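Local atomic coordinates of VP5 (Halorubrum pleomorphic virus 2, PDB entry 6QGI), a protein that probably drives fusion of the viral envelope with the membrane of the haloarchaeal host, as the envelope protein of a pleomorphic virus. Residues G27-K41 with E123-I137. Sequence-based numbering, arbitrary orientation.
Sequences GSDAPPEGLTADALK and ELDSILSTVVNHPDI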
ATOM      1  N   GLY A  27       6.286   1.910 -13.671  1.00 27.20           N
ATOM      2  CA  GLY A  27       6.250   1.557 -15.086  1.00 26.63           C
ATOM      3  C   GLY A  27       6.343   0.072 -15.353  1.00 29.80           C
ATOM      4  O   GLY A  27       6.903  -0.679 -14.543  1.00 29.45           O
ATOM      5  N   SER A  28       5.767  -0.354 -16.496  1.00 25.81           N
ATOM      6  CA  SER A  28       5.749  -1.738 -16.970  1.00 25.35           C
ATOM      7  C   SER A  28       7.181  -2.289 -17.065  1.00 29.37           C
ATOM      8  O   SER A  28       8.070  -1.610 -17.576  1.00 28.80           O
ATOM      9  CB  SER A  28       5.036  -1.815 -18.318  1.00 28.73           C
ATOM     10  OG  SER A  28       5.303  -2.993 -19.060  1.00 36.55           O
ATOM     11  N   ASP A  29       7.400  -3.493 -16.508  1.00 26.56           N
ATOM     12  CA  ASP A  29       8.691  -4.185 -16.507  1.00 26.81           C
ATOM     13  C   ASP A  29       8.484  -5.650 -16.918  1.00 30.27           C
ATOM     14  O   ASP A  29       8.796  -6.579 -16.166  1.00 29.93           O
ATOM     15  CB  ASP A  29       9.386  -4.070 -15.130  1.00 28.64           C
ATOM     16  CG  ASP A  29      10.796  -4.632 -15.062  1.00 44.96           C
ATOM     17  OD1 ASP A  29      11.345  -5.018 -16.133  1.00 48.16           O
ATOM     18  OD2 ASP A  29      11.351  -4.693 -13.946  1.00 49.88           O
ATOM     19  N   ALA A  30       7.965  -5.846 -18.139  1.00 26.41           N
ATOM     20  CA  ALA A  30       7.730  -7.174 -18.685  1.00 25.71           C
ATOM     21  C   ALA A  30       9.044  -7.837 -19.083  1.00 28.21           C
ATOM     22  O   ALA A  30       9.926  -7.139 -19.603  1.00 28.41           O
ATOM     23  CB  ALA A  30       6.808  -7.100 -19.876  1.00 27.10           C
ATOM     24  N   PRO A  31       9.182  -9.174 -18.870  1.00 23.12           N
ATOM     25  CA  PRO A  31      10.429  -9.857 -19.244  1.00 22.81           C
ATOM     26  C   PRO A  31      10.778  -9.681 -20.717  1.00 27.25           C
ATOM     27  O   PRO A  31       9.869  -9.610 -21.556  1.00 26.66           O
ATOM     28  CB  PRO A  31      10.139 -11.328 -18.927  1.00 24.33           C
ATOM     29  CG  PRO A  31       9.082 -11.272 -17.887  1.00 28.22           C
ATOM     30  CD  PRO A  31       8.233 -10.111 -18.230  1.00 23.78           C
ATOM     31  N   PRO A  32      12.085  -9.650 -21.045  1.00 23.81           N
ATOM     32  CA  PRO A  32      12.495  -9.486 -22.440  1.00 24.23           C
ATOM     33  C   PRO A  32      12.358 -10.754 -23.276  1.00 28.07           C
ATOM     34  O   PRO A  32      12.222 -11.850 -22.745  1.00 27.63           O
ATOM     35  CB  PRO A  32      13.972  -9.105 -22.314  1.00 26.28           C
ATOM     36  CG  PRO A  32      14.418  -9.784 -21.084  1.00 30.11           C
ATOM     37  CD  PRO A  32      13.264  -9.696 -20.146  1.00 24.97           C
ATOM     38  N   GLU A  33      12.449 -10.597 -24.597  1.00 25.31           N
ATOM     39  CA  GLU A  33      12.474 -11.718 -25.529  1.00 25.99           C
ATOM     40  C   GLU A  33      13.921 -12.223 -25.584  1.00 30.30           C
ATOM     41  O   GLU A  33      14.830 -11.508 -25.157  1.00 30.07           O
ATOM     42  CB  GLU A  33      11.946 -11.285 -26.906  1.00 28.56           C
ATOM     43  CG  GLU A  33      10.433 -11.122 -26.934  1.00 39.76           C
ATOM     44  CD  GLU A  33       9.776 -10.901 -28.284  1.00 67.52           C
ATOM     45  OE1 GLU A  33      10.232 -11.495 -29.289  1.00 70.49           O
ATOM     46  OE2 GLU A  33       8.775 -10.148 -28.327  1.00 62.84           O
ATOM     47  N   GLY A  34      14.127 -13.441 -26.064  1.00 27.21           N
ATOM     48  CA  GLY A  34      15.464 -14.014 -26.157  1.00 27.77           C
ATOM     49  C   GLY A  34      15.954 -14.698 -24.900  1.00 31.61           C
ATOM     50  O   GLY A  34      17.135 -15.049 -24.799  1.00 32.09           O
ATOM     51  N   LEU A  35      15.048 -14.904 -23.942  1.00 27.48           N
ATOM     52  CA  LEU A  35      15.360 -15.564 -22.680  1.00 27.15           C
ATOM     53  C   LEU A  35      15.262 -17.087 -22.810  1.00 32.72           C
ATOM     54  O   LEU A  35      14.618 -17.588 -23.739  1.00 32.80           O
ATOM     55  CB  LEU A  35      14.388 -15.086 -21.586  1.00 26.08           C
ATOM     56  CG  LEU A  35      14.421 -13.624 -21.185  1.00 30.96           C
ATOM     57  CD1 LEU A  35      13.296 -13.315 -20.245  1.00 30.05           C
ATOM     58  CD2 LEU A  35      15.738 -13.271 -20.532  1.00 34.65           C
ATOM     59  N   THR A  36      15.884 -17.828 -21.866  1.00 29.76           N
ATOM     60  CA  THR A  36      15.769 -19.291 -21.839  1.00 30.62           C
ATOM     61  C   THR A  36      14.342 -19.614 -21.396  1.00 35.34           C
ATOM     62  O   THR A  36      13.686 -18.753 -20.795  1.00 35.10           O
ATOM     63  CB  THR A  36      16.841 -19.973 -20.951  1.00 37.99           C
ATOM     64  OG1 THR A  36      16.706 -19.554 -19.594  1.00 37.60           O
ATOM     65  CG2 THR A  36      18.267 -19.742 -21.441  1.00 36.70           C
ATOM     66  N   ALA A  37      13.851 -20.822 -21.717  1.00 32.64           N
ATOM     67  CA  ALA A  37      12.503 -21.264 -21.360  1.00 32.09           C
ATOM     68  C   ALA A  37      12.202 -21.062 -19.859  1.00 34.20           C
ATOM     69  O   ALA A  37      11.247 -20.365 -19.533  1.00 32.93           O
ATOM     70  CB  ALA A  37      12.310 -22.722 -21.746  1.00 33.71           C
ATOM     71  N   ASP A  38      13.061 -21.587 -18.960  1.00 30.74           N
ATOM     72  CA  ASP A  38      12.884 -21.477 -17.506  1.00 29.58           C
ATOM     73  C   ASP A  38      12.921 -20.018 -17.010  1.00 30.51           C
ATOM     74  O   ASP A  38      12.051 -19.628 -16.225  1.00 29.31           O
ATOM     75  CB  ASP A  38      13.936 -22.317 -16.754  1.00 31.94           C
ATOM     76  CG  ASP A  38      13.624 -22.496 -15.279  1.00 44.97           C
ATOM     77  OD1 ASP A  38      12.637 -23.198 -14.961  1.00 44.68           O
ATOM     78  OD2 ASP A  38      14.366 -21.933 -14.443  1.00 53.64           O
ATOM     79  N   ALA A  39      13.917 -19.228 -17.465  1.00 25.89           N
ATOM     80  CA  ALA A  39      14.113 -17.816 -17.104  1.00 24.39           C
ATOM     81  C   ALA A  39      12.887 -16.972 -17.428  1.00 26.87           C
ATOM     82  O   ALA A  39      12.523 -16.130 -16.611  1.00 26.03           O
ATOM     83  CB  ALA A  39      15.330 -17.248 -17.812  1.00 25.46           C
ATOM     84  N   LEU A  40      12.235 -17.203 -18.595  1.00 22.78           N
ATOM     85  CA  LEU A  40      11.028 -16.455 -18.969  1.00 21.59           C
ATOM     86  C   LEU A  40       9.891 -16.768 -18.000  1.00 24.67           C
ATOM     87  O   LEU A  40       9.240 -15.849 -17.524  1.00 24.86           O
ATOM     88  CB  LEU A  40      10.592 -16.721 -20.424  1.00 22.06           C
ATOM     89  CG  LEU A  40       9.338 -15.964 -20.902  1.00 25.68           C
ATOM     90  CD1 LEU A  40       9.542 -14.462 -20.865  1.00 25.28           C
ATOM     91  CD2 LEU A  40       8.918 -16.412 -22.277  1.00 27.47           C
ATOM     92  N   LYS A  41       9.693 -18.050 -17.678  1.00 20.66           N
ATOM     93  CA  LYS A  41       8.672 -18.523 -16.748  1.00 19.75           C
ATOM     94  C   LYS A  41       8.886 -17.900 -15.356  1.00 23.40           C
ATOM     95  O   LYS A  41       7.922 -17.479 -14.708  1.00 22.76           O
ATOM     96  CB  LYS A  41       8.691 -20.058 -16.677  1.00 22.05           C
ATOM     97  CG  LYS A  41       8.342 -20.734 -18.004  1.00 31.14           C
ATOM     98  CD  LYS A  41       7.971 -22.203 -17.854  1.00 38.24           C
ATOM     99  CE  LYS A  41       9.142 -23.129 -18.060  1.00 46.04           C
ATOM    100  NZ  LYS A  41       8.755 -24.545 -17.844  1.00 54.81           N
ATOM    101  N   GLU A 123       1.613  -4.044 -19.201  1.00 21.81           N
ATOM    102  CA  GLU A 123       2.700  -4.951 -18.830  1.00 21.54           C
ATOM    103  C   GLU A 123       2.310  -6.389 -19.143  1.00 26.77           C
ATOM    104  O   GLU A 123       3.154  -7.152 -19.622  1.00 27.35           O
ATOM    105  CB  GLU A 123       3.016  -4.790 -17.339  1.00 21.80           C
ATOM    106  CG  GLU A 123       4.271  -5.487 -16.867  1.00 28.89           C
ATOM    107  CD  GLU A 123       4.463  -5.347 -15.374  1.00 46.34           C
ATOM    108  OE1 GLU A 123       5.528  -4.839 -14.958  1.00 39.81           O
ATOM    109  OE2 GLU A 123       3.549  -5.744 -14.618  1.00 44.65           O
ATOM    110  N   LEU A 124       1.030  -6.754 -18.881  1.00 22.94           N
ATOM    111  CA  LEU A 124       0.489  -8.080 -19.168  1.00 23.32           C
ATOM    112  C   LEU A 124       0.503  -8.322 -20.672  1.00 29.73           C
ATOM    113  O   LEU A 124       0.868  -9.415 -21.099  1.00 30.15           O
ATOM    114  CB  LEU A 124      -0.936  -8.255 -18.593  1.00 23.02           C
ATOM    115  CG  LEU A 124      -1.648  -9.601 -18.856  1.00 28.19           C
ATOM    116  CD1 LEU A 124      -0.912 -10.771 -18.210  1.00 27.97           C
ATOM    117  CD2 LEU A 124      -3.090  -9.562 -18.389  1.00 30.40           C
ATOM    118  N   ASP A 125       0.145  -7.290 -21.473  1.00 27.33           N
ATOM    119  CA  ASP A 125       0.128  -7.371 -22.933  1.00 28.35           C
ATOM    120  C   ASP A 125       1.525  -7.678 -23.474  1.00 32.27           C
ATOM    121  O   ASP A 125       1.654  -8.541 -24.349  1.00 33.39           O
ATOM    122  CB  ASP A 125      -0.430  -6.083 -23.554  1.00 30.78           C
ATOM    123  CG  ASP A 125      -0.614  -6.153 -25.065  1.00 43.86           C
ATOM    124  OD1 ASP A 125      -1.202  -7.153 -25.552  1.00 45.18           O
ATOM    125  OD2 ASP A 125      -0.179  -5.204 -25.759  1.00 49.23           O
ATOM    126  N   SER A 126       2.566  -7.019 -22.920  1.00 27.61           N
ATOM    127  CA  SER A 126       3.956  -7.248 -23.315  1.00 27.77           C
ATOM    128  C   SER A 126       4.475  -8.594 -22.771  1.00 31.62           C
ATOM    129  O   SER A 126       5.389  -9.154 -23.370  1.00 32.37           O
ATOM    130  CB  SER A 126       4.861  -6.091 -22.906  1.00 31.43           C
ATOM    131  OG  SER A 126       4.764  -5.779 -21.528  1.00 42.98           O
ATOM    132  N   ILE A 127       3.866  -9.140 -21.685  1.00 27.01           N
ATOM    133  CA  ILE A 127       4.198 -10.480 -21.174  1.00 26.39           C
ATOM    134  C   ILE A 127       3.683 -11.492 -22.203  1.00 31.95           C
ATOM    135  O   ILE A 127       4.461 -12.310 -22.699  1.00 32.46           O
ATOM    136  CB  ILE A 127       3.636 -10.768 -19.746  1.00 27.99           C
ATOM    137  CG1 ILE A 127       4.429 -10.029 -18.653  1.00 27.41           C
ATOM    138  CG2 ILE A 127       3.583 -12.277 -19.455  1.00 28.15           C
ATOM    139  CD1 ILE A 127       3.609  -9.704 -17.377  1.00 31.31           C
ATOM    140  N   LEU A 128       2.377 -11.389 -22.559  1.00 28.39           N
ATOM    141  CA  LEU A 128       1.694 -12.256 -23.525  1.00 28.73           C
ATOM    142  C   LEU A 128       2.357 -12.187 -24.914  1.00 33.23           C
ATOM    143  O   LEU A 128       2.274 -13.160 -25.658  1.00 34.32           O
ATOM    144  CB  LEU A 128       0.189 -11.922 -23.627  1.00 28.65           C
ATOM    145  CG  LEU A 128      -0.648 -11.989 -22.338  1.00 31.56           C
ATOM    146  CD1 LEU A 128      -1.965 -11.273 -22.512  1.00 32.04           C
ATOM    147  CD2 LEU A 128      -0.893 -13.404 -21.892  1.00 33.21           C
ATOM    148  N   SER A 129       3.027 -11.060 -25.250  1.00 28.90           N
ATOM    149  CA  SER A 129       3.767 -10.906 -26.503  1.00 29.32           C
ATOM    150  C   SER A 129       5.033 -11.752 -26.431  1.00 31.20           C
ATOM    151  O   SER A 129       5.250 -12.602 -27.295  1.00 32.08           O
ATOM    152  CB  SER A 129       4.111  -9.440 -26.765  1.00 33.65           C
ATOM    153  OG  SER A 129       2.954  -8.652 -26.985  1.00 44.06           O
ATOM    154  N   THR A 130       5.824 -11.563 -25.357  1.00 25.13           N
ATOM    155  CA  THR A 130       7.071 -12.279 -25.066  1.00 24.30           C
ATOM    156  C   THR A 130       6.824 -13.798 -24.937  1.00 27.40           C
ATOM    157  O   THR A 130       7.672 -14.586 -25.361  1.00 28.40           O
ATOM    158  CB  THR A 130       7.717 -11.711 -23.786  1.00 29.22           C
ATOM    159  OG1 THR A 130       7.818 -10.295 -23.889  1.00 25.91           O
ATOM    160  CG2 THR A 130       9.092 -12.257 -23.539  1.00 30.80           C
ATOM    161  N   VAL A 131       5.673 -14.200 -24.369  1.00 22.06           N
ATOM    162  CA  VAL A 131       5.320 -15.613 -24.181  1.00 21.90           C
ATOM    163  C   VAL A 131       5.007 -16.246 -25.557  1.00 27.88           C
ATOM    164  O   VAL A 131       5.673 -17.213 -25.925  1.00 28.33           O
ATOM    165  CB  VAL A 131       4.180 -15.809 -23.135  1.00 24.61           C
ATOM    166  CG1 VAL A 131       3.694 -17.248 -23.106  1.00 24.66           C
ATOM    167  CG2 VAL A 131       4.636 -15.387 -21.737  1.00 22.87           C
ATOM    168  N   VAL A 132       4.064 -15.667 -26.334  1.00 25.51           N
ATOM    169  CA  VAL A 132       3.695 -16.155 -27.673  1.00 27.04           C
ATOM    170  C   VAL A 132       4.945 -16.216 -28.582  1.00 31.92           C
ATOM    171  O   VAL A 132       5.182 -17.253 -29.207  1.00 32.62           O
ATOM    172  CB  VAL A 132       2.549 -15.312 -28.309  1.00 31.63           C
ATOM    173  CG1 VAL A 132       2.405 -15.575 -29.808  1.00 33.13           C
ATOM    174  CG2 VAL A 132       1.224 -15.571 -27.601  1.00 31.10           C
ATOM    175  N   ASN A 133       5.757 -15.131 -28.608  1.00 27.83           N
ATOM    176  CA  ASN A 133       6.970 -15.031 -29.428  1.00 28.23           C
ATOM    177  C   ASN A 133       8.043 -16.049 -29.036  1.00 31.79           C
ATOM    178  O   ASN A 133       8.818 -16.450 -29.913  1.00 32.43           O
ATOM    179  CB  ASN A 133       7.553 -13.623 -29.397  1.00 28.41           C
ATOM    180  CG  ASN A 133       6.800 -12.647 -30.263  1.00 50.58           C
ATOM    181  OD1 ASN A 133       6.549 -12.889 -31.451  1.00 47.58           O
ATOM    182  ND2 ASN A 133       6.425 -11.516 -29.690  1.00 41.14           N
ATOM    183  N   HIS A 134       8.088 -16.477 -27.743  1.00 26.79           N
ATOM    184  CA  HIS A 134       9.050 -17.495 -27.294  1.00 26.17           C
ATOM    185  C   HIS A 134       8.774 -18.812 -28.026  1.00 33.36           C
ATOM    186  O   HIS A 134       7.626 -19.276 -28.063  1.00 33.76           O
ATOM    187  CB  HIS A 134       9.040 -17.706 -25.772  1.00 24.71           C
ATOM    188  CG  HIS A 134      10.276 -18.381 -25.260  1.00 27.34           C
ATOM    189  ND1 HIS A 134      10.486 -19.737 -25.438  1.00 29.49           N
ATOM    190  CD2 HIS A 134      11.334 -17.861 -24.596  1.00 28.22           C
ATOM    191  CE1 HIS A 134      11.662 -19.995 -24.891  1.00 28.43           C
ATOM    192  NE2 HIS A 134      12.208 -18.899 -24.368  1.00 28.09           N
ATOM    193  N   PRO A 135       9.820 -19.393 -28.650  1.00 31.48           N
ATOM    194  CA  PRO A 135       9.622 -20.610 -29.452  1.00 32.92           C
ATOM    195  C   PRO A 135       9.267 -21.876 -28.666  1.00 38.08           C
ATOM    196  O   PRO A 135       8.640 -22.778 -29.231  1.00 38.70           O
ATOM    197  CB  PRO A 135      10.982 -20.789 -30.134  1.00 35.29           C
ATOM    198  CG  PRO A 135      11.956 -20.103 -29.250  1.00 38.18           C
ATOM    199  CD  PRO A 135      11.221 -18.922 -28.722  1.00 32.88           C
ATOM    200  N   ASP A 136       9.677 -21.961 -27.391  1.00 33.75           N
ATOM    201  CA  ASP A 136       9.479 -23.164 -26.590  1.00 33.57           C
ATOM    202  C   ASP A 136       8.319 -23.068 -25.608  1.00 37.86           C
ATOM    203  O   ASP A 136       7.993 -24.070 -24.969  1.00 37.78           O
ATOM    204  CB  ASP A 136      10.771 -23.498 -25.818  1.00 34.89           C
ATOM    205  CG  ASP A 136      12.052 -23.463 -26.640  1.00 46.92           C
ATOM    206  OD1 ASP A 136      12.017 -23.889 -27.820  1.00 48.46           O
ATOM    207  OD2 ASP A 136      13.089 -23.019 -26.103  1.00 53.95           O
ATOM    208  N   ILE A 137       7.698 -21.887 -25.475  1.00 34.49           N
ATOM    209  CA  ILE A 137       6.643 -21.666 -24.485  1.00 33.61           C
ATOM    210  C   ILE A 137       5.396 -21.011 -25.085  1.00 36.46           C
ATOM    211  O   ILE A 137       5.490 -20.173 -25.982  1.00 36.69           O
ATOM    212  CB  ILE A 137       7.253 -20.799 -23.335  1.00 36.05           C
ATOM    213  CG1 ILE A 137       8.284 -21.614 -22.545  1.00 36.90           C
ATOM    214  CG2 ILE A 137       6.209 -20.182 -22.380  1.00 35.37           C
ATOM    215  CD1 ILE A 137       9.091 -20.815 -21.733  1.00 48.91           C
TER
HETATM  216  O   HOH W   1       3.835  -2.469 -21.638  1.00 22.96           O
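Glu-123 and His-134, eleven residues apart in 123-137, hold the extended chain 28-36 by its backbone; Ala-30 and Pro-31 pack on Ile-127 between them, and Leu-40 and Ala-37 add contacts nearer the helix end, a worked example of how a loop can be laid along a helix. The first polar tie is nearly straight: Asp-29 N donates to the anti lone pair of Glu-123 OE1 at 2.8 Å (N-H...O 166°), reached because the glutamate side chain is fully extended, with CG anti to the backbone N (chi1 -170°). At the other tie, His-134 NE2 donates to Leu-35 O over 2.8 Å, more bent at 139° and from above the carbonyl plane. The opposite ring nitrogen, ND1, accepts from Asp-136 N, so bonds at both nitrogens restrain the ring's rotation.

Apolar contacts come next. Pro-31 CD rests on Ile-127 CG1 at 3.8 Å, beside the methyl of Ala-30. Leu-40 divides its branches: CD1 meets Thr-130 CG2 at 3.5 Å, while CD2 lies obliquely against the His-134 ring. With its OG1 bonded back to Ser-126 O, Thr-130 presents that methyl to Leu-40 and the 31-32 backbone. Ile-137 CD1 packs on Ala-37 CB at 3.7 Å and over the rim of one imidazole face.

Arg-51, on helix 37-60, forms a salt bridge with Glu-123 OE2. The 28-36 chain runs into helix 37-60 while lying between that helix, where Asp-29 O bonds Thr-47 OG1, and the C-terminal end of helix 91-133, whose Leu-124 and Leu-128 pack against strand 155-159.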